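Long-range contact in 3-ketosteroid-delta4-5alpha-dehydrogenase (Rhodococcus jostii, PDB 4AT2), which catalyses the FAD-dependent introduction of a delta4 double bond into 3-keto-5alpha-steroids, a step of bacterial steroid catabolism: residues V379-L391 with G432-T444. Residues are numbered along the deposited sequence; the frame is centred on the assembly and turned at random.
Sequences VQPKWAAETVEEL and GTPVAALDLRGFT
Lys382 and Asp439 meet where the antiparallel pairing of strands 383-385 and 435-439 gives way to a classic beta bulge. Here Ala437 O accepts from both Lys382 N and Trp383 N, the second bond being the straighter (172° at the hydrogen). Lys382 swings CG away from its own amide nitrogen (chi1 177°), which sets that carbon over the centre of the Trp383 ring, and a bend at chi3 brings Lys382 NZ to Asp439 OD2 at 2.8 Å, on the anti side of the carboxylate. Arg441 grips the same group side-on: NE reaches Asp439 OD1, and Arg441 NH2 meets Asp439 OD2 at 2.9 Å from above the carboxylate plane. Arg441 N, in an Asx turn, approaches Asp439 OD1 from the face opposite NE. With an asparagine at Asp439 the negative charge goes, and Lys382 NZ and Arg441 NH2, 4.8 Å apart, would probably be left to repel each other. Trp383 CE3 rests on Ala437 CB. Leu391, from helix 388-394, covers the same sheet face, Leu391 CD1 lying 4.0 Å from Ala437 CB. Beyond the bulge, Val379 CG2 packs on Phe443 CE2 at 3.6 Å. The example illustrates how an edge strand is joined: backbone bonds set the register, one carbonyl serves two amides at the bulge, and a carboxylate shared by two cations, probably offsetting their repulsion in part, likely helps hold Lys382 against the partner strand.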
# COMPACT_ATOMS: atom_id res chain seq x y z
N VAL A 379 20.20 -18.17 -14.20
CA VAL A 379 21.19 -17.72 -13.21
C VAL A 379 22.09 -18.88 -12.81
O VAL A 379 21.62 -19.99 -12.57
CB VAL A 379 20.48 -17.14 -11.97
CG1 VAL A 379 21.47 -16.76 -10.88
CG2 VAL A 379 19.62 -15.93 -12.35
N GLN A 380 23.40 -18.62 -12.79
CA GLN A 380 24.38 -19.61 -12.35
C GLN A 380 24.48 -19.59 -10.83
O GLN A 380 24.34 -18.53 -10.22
CB GLN A 380 25.75 -19.31 -12.96
CG GLN A 380 25.80 -19.50 -14.47
CD GLN A 380 25.74 -20.96 -14.89
OE1 GLN A 380 26.08 -21.87 -14.13
NE2 GLN A 380 25.29 -21.19 -16.12
N PRO A 381 24.73 -20.75 -10.21
CA PRO A 381 24.91 -20.78 -8.76
C PRO A 381 26.09 -19.93 -8.32
O PRO A 381 27.14 -19.92 -8.99
CB PRO A 381 25.22 -22.26 -8.47
CG PRO A 381 24.73 -23.01 -9.67
CD PRO A 381 24.98 -22.07 -10.81
N LYS A 382 25.94 -19.24 -7.19
CA LYS A 382 27.06 -18.52 -6.58
C LYS A 382 27.90 -19.46 -5.72
O LYS A 382 29.14 -19.40 -5.76
CB LYS A 382 26.57 -17.33 -5.75
CG LYS A 382 27.71 -16.60 -5.03
CD LYS A 382 27.28 -15.25 -4.46
CE LYS A 382 27.18 -14.19 -5.54
NZ LYS A 382 26.65 -12.90 -5.00
N TRP A 383 27.24 -20.31 -4.95
CA TRP A 383 27.93 -21.26 -4.08
C TRP A 383 27.60 -22.67 -4.44
O TRP A 383 26.49 -22.97 -4.87
CB TRP A 383 27.56 -21.06 -2.62
CG TRP A 383 27.75 -19.67 -2.07
CD1 TRP A 383 28.89 -19.11 -1.50
CD2 TRP A 383 26.73 -18.62 -1.97
NE1 TRP A 383 28.66 -17.83 -1.08
CE2 TRP A 383 27.38 -17.47 -1.34
CE3 TRP A 383 25.38 -18.51 -2.35
CZ2 TRP A 383 26.70 -16.28 -1.08
CZ3 TRP A 383 24.71 -17.31 -2.09
CH2 TRP A 383 25.35 -16.22 -1.48
N ALA A 384 28.56 -23.57 -4.26
CA ALA A 384 28.32 -24.99 -4.43
C ALA A 384 29.16 -25.77 -3.44
O ALA A 384 30.33 -25.44 -3.21
CB ALA A 384 28.61 -25.43 -5.85
N ALA A 385 28.57 -26.81 -2.87
CA ALA A 385 29.22 -27.58 -1.82
C ALA A 385 28.78 -29.03 -1.87
O ALA A 385 27.76 -29.36 -2.46
CB ALA A 385 28.90 -26.98 -0.46
N GLU A 386 29.56 -29.89 -1.22
CA GLU A 386 29.27 -31.31 -1.14
C GLU A 386 28.12 -31.59 -0.17
O GLU A 386 27.42 -32.59 -0.33
CB GLU A 386 30.51 -32.09 -0.70
CG GLU A 386 31.66 -32.10 -1.70
CD GLU A 386 31.27 -32.73 -3.03
OE1 GLU A 386 30.83 -33.90 -3.03
OE2 GLU A 386 31.40 -32.05 -4.08
N THR A 387 27.96 -30.73 0.83
CA THR A 387 26.93 -30.93 1.85
C THR A 387 26.15 -29.64 2.12
O THR A 387 26.63 -28.54 1.85
CB THR A 387 27.53 -31.41 3.19
OG1 THR A 387 28.36 -30.37 3.74
CG2 THR A 387 28.38 -32.70 3.02
N VAL A 388 24.93 -29.79 2.65
CA VAL A 388 24.13 -28.65 3.07
C VAL A 388 24.79 -27.89 4.21
O VAL A 388 24.77 -26.66 4.25
CB VAL A 388 22.71 -29.10 3.48
CG1 VAL A 388 21.86 -27.92 3.96
CG2 VAL A 388 22.02 -29.77 2.30
N GLU A 389 25.41 -28.63 5.14
CA GLU A 389 26.14 -28.01 6.23
C GLU A 389 27.20 -27.03 5.70
O GLU A 389 27.31 -25.91 6.18
CB GLU A 389 26.79 -29.07 7.12
CG GLU A 389 27.64 -28.49 8.25
CD GLU A 389 28.20 -29.53 9.19
OE1 GLU A 389 28.08 -30.75 8.92
OE2 GLU A 389 28.77 -29.12 10.22
N GLU A 390 27.98 -27.45 4.70
CA GLU A 390 28.97 -26.55 4.11
C GLU A 390 28.34 -25.40 3.35
O GLU A 390 28.80 -24.27 3.46
CB GLU A 390 29.91 -27.30 3.17
CG GLU A 390 30.88 -28.23 3.86
CD GLU A 390 31.46 -29.22 2.88
OE1 GLU A 390 30.77 -30.19 2.52
OE2 GLU A 390 32.60 -29.00 2.43
N LEU A 391 27.28 -25.68 2.59
CA LEU A 391 26.61 -24.63 1.82
C LEU A 391 26.10 -23.55 2.76
O LEU A 391 26.22 -22.35 2.49
CB LEU A 391 25.45 -25.22 0.99
CG LEU A 391 24.78 -24.26 0.01
CD1 LEU A 391 25.73 -23.84 -1.12
CD2 LEU A 391 23.55 -24.93 -0.58
N GLY A 432 19.18 -33.50 -3.09
CA GLY A 432 20.37 -34.34 -2.98
C GLY A 432 21.67 -33.55 -2.85
O GLY A 432 21.68 -32.38 -2.44
N THR A 433 22.77 -34.22 -3.19
CA THR A 433 24.11 -33.62 -3.14
C THR A 433 24.88 -34.03 -4.41
O THR A 433 24.55 -35.04 -5.03
CB THR A 433 24.89 -34.07 -1.89
OG1 THR A 433 24.98 -35.50 -1.88
CG2 THR A 433 24.21 -33.58 -0.59
N PRO A 434 25.87 -33.22 -4.84
CA PRO A 434 26.27 -31.92 -4.31
C PRO A 434 25.13 -30.93 -4.46
O PRO A 434 24.19 -31.16 -5.25
CB PRO A 434 27.45 -31.50 -5.19
CG PRO A 434 27.79 -32.68 -6.03
CD PRO A 434 26.57 -33.54 -6.10
N VAL A 435 25.19 -29.86 -3.69
CA VAL A 435 24.10 -28.91 -3.61
C VAL A 435 24.64 -27.52 -3.91
O VAL A 435 25.80 -27.22 -3.58
CB VAL A 435 23.38 -29.03 -2.22
CG1 VAL A 435 24.33 -28.76 -1.05
CG2 VAL A 435 22.11 -28.18 -2.16
N ALA A 436 23.83 -26.70 -4.55
CA ALA A 436 24.22 -25.35 -4.94
C ALA A 436 23.22 -24.32 -4.43
O ALA A 436 22.08 -24.66 -4.11
CB ALA A 436 24.33 -25.26 -6.45
N ALA A 437 23.64 -23.07 -4.34
CA ALA A 437 22.71 -21.98 -4.02
C ALA A 437 22.89 -20.84 -5.00
O ALA A 437 24.02 -20.40 -5.27
CB ALA A 437 22.90 -21.50 -2.59
N LEU A 438 21.78 -20.38 -5.55
CA LEU A 438 21.76 -19.18 -6.38
C LEU A 438 21.45 -18.00 -5.47
O LEU A 438 20.52 -18.06 -4.66
CB LEU A 438 20.65 -19.27 -7.44
CG LEU A 438 20.83 -20.15 -8.68
CD1 LEU A 438 21.06 -21.62 -8.33
CD2 LEU A 438 19.60 -19.98 -9.57
N ASP A 439 22.23 -16.93 -5.62
CA ASP A 439 21.99 -15.68 -4.90
C ASP A 439 20.94 -14.86 -5.64
O ASP A 439 21.21 -14.28 -6.69
CB ASP A 439 23.29 -14.88 -4.78
CG ASP A 439 23.17 -13.68 -3.86
OD1 ASP A 439 22.05 -13.35 -3.43
OD2 ASP A 439 24.23 -13.07 -3.57
N LEU A 440 19.73 -14.82 -5.08
CA LEU A 440 18.61 -14.14 -5.72
C LEU A 440 18.14 -12.97 -4.85
O LEU A 440 16.97 -12.60 -4.86
CB LEU A 440 17.46 -15.13 -6.00
CG LEU A 440 17.84 -16.31 -6.90
CD1 LEU A 440 16.69 -17.31 -7.02
CD2 LEU A 440 18.24 -15.82 -8.27
N ARG A 441 19.08 -12.40 -4.10
CA ARG A 441 18.82 -11.15 -3.38
C ARG A 441 18.77 -9.99 -4.36
O ARG A 441 19.63 -9.89 -5.24
CB ARG A 441 19.88 -10.93 -2.31
CG ARG A 441 19.81 -11.97 -1.20
CD ARG A 441 20.95 -11.84 -0.22
NE ARG A 441 22.24 -12.13 -0.84
CZ ARG A 441 23.37 -12.25 -0.15
NH1 ARG A 441 23.35 -12.11 1.17
NH2 ARG A 441 24.50 -12.52 -0.78
N GLY A 442 17.76 -9.14 -4.24
CA GLY A 442 17.62 -7.99 -5.15
C GLY A 442 17.33 -8.36 -6.60
O GLY A 442 17.84 -7.73 -7.54
N PHE A 443 16.48 -9.37 -6.78
CA PHE A 443 16.14 -9.87 -8.11
C PHE A 443 14.74 -9.46 -8.57
O PHE A 443 14.20 -10.02 -9.53
CB PHE A 443 16.30 -11.39 -8.17
CG PHE A 443 17.60 -11.83 -8.76
CD1 PHE A 443 18.81 -11.49 -8.16
CD2 PHE A 443 17.62 -12.58 -9.94
CE1 PHE A 443 20.02 -11.90 -8.70
CE2 PHE A 443 18.83 -12.98 -10.49
CZ PHE A 443 20.03 -12.64 -9.87
N THR A 444 14.16 -8.47 -7.92
CA THR A 444 12.81 -8.05 -8.28
C THR A 444 12.79 -6.67 -8.93
O THR A 444 13.69 -5.85 -8.71
CB THR A 444 11.89 -8.03 -7.05
OG1 THR A 444 12.44 -7.17 -6.05
CG2 THR A 444 11.72 -9.45 -6.48
O HOH W 1 23.81 -16.86 -8.01
O HOH W 2 27.42 -35.24 0.58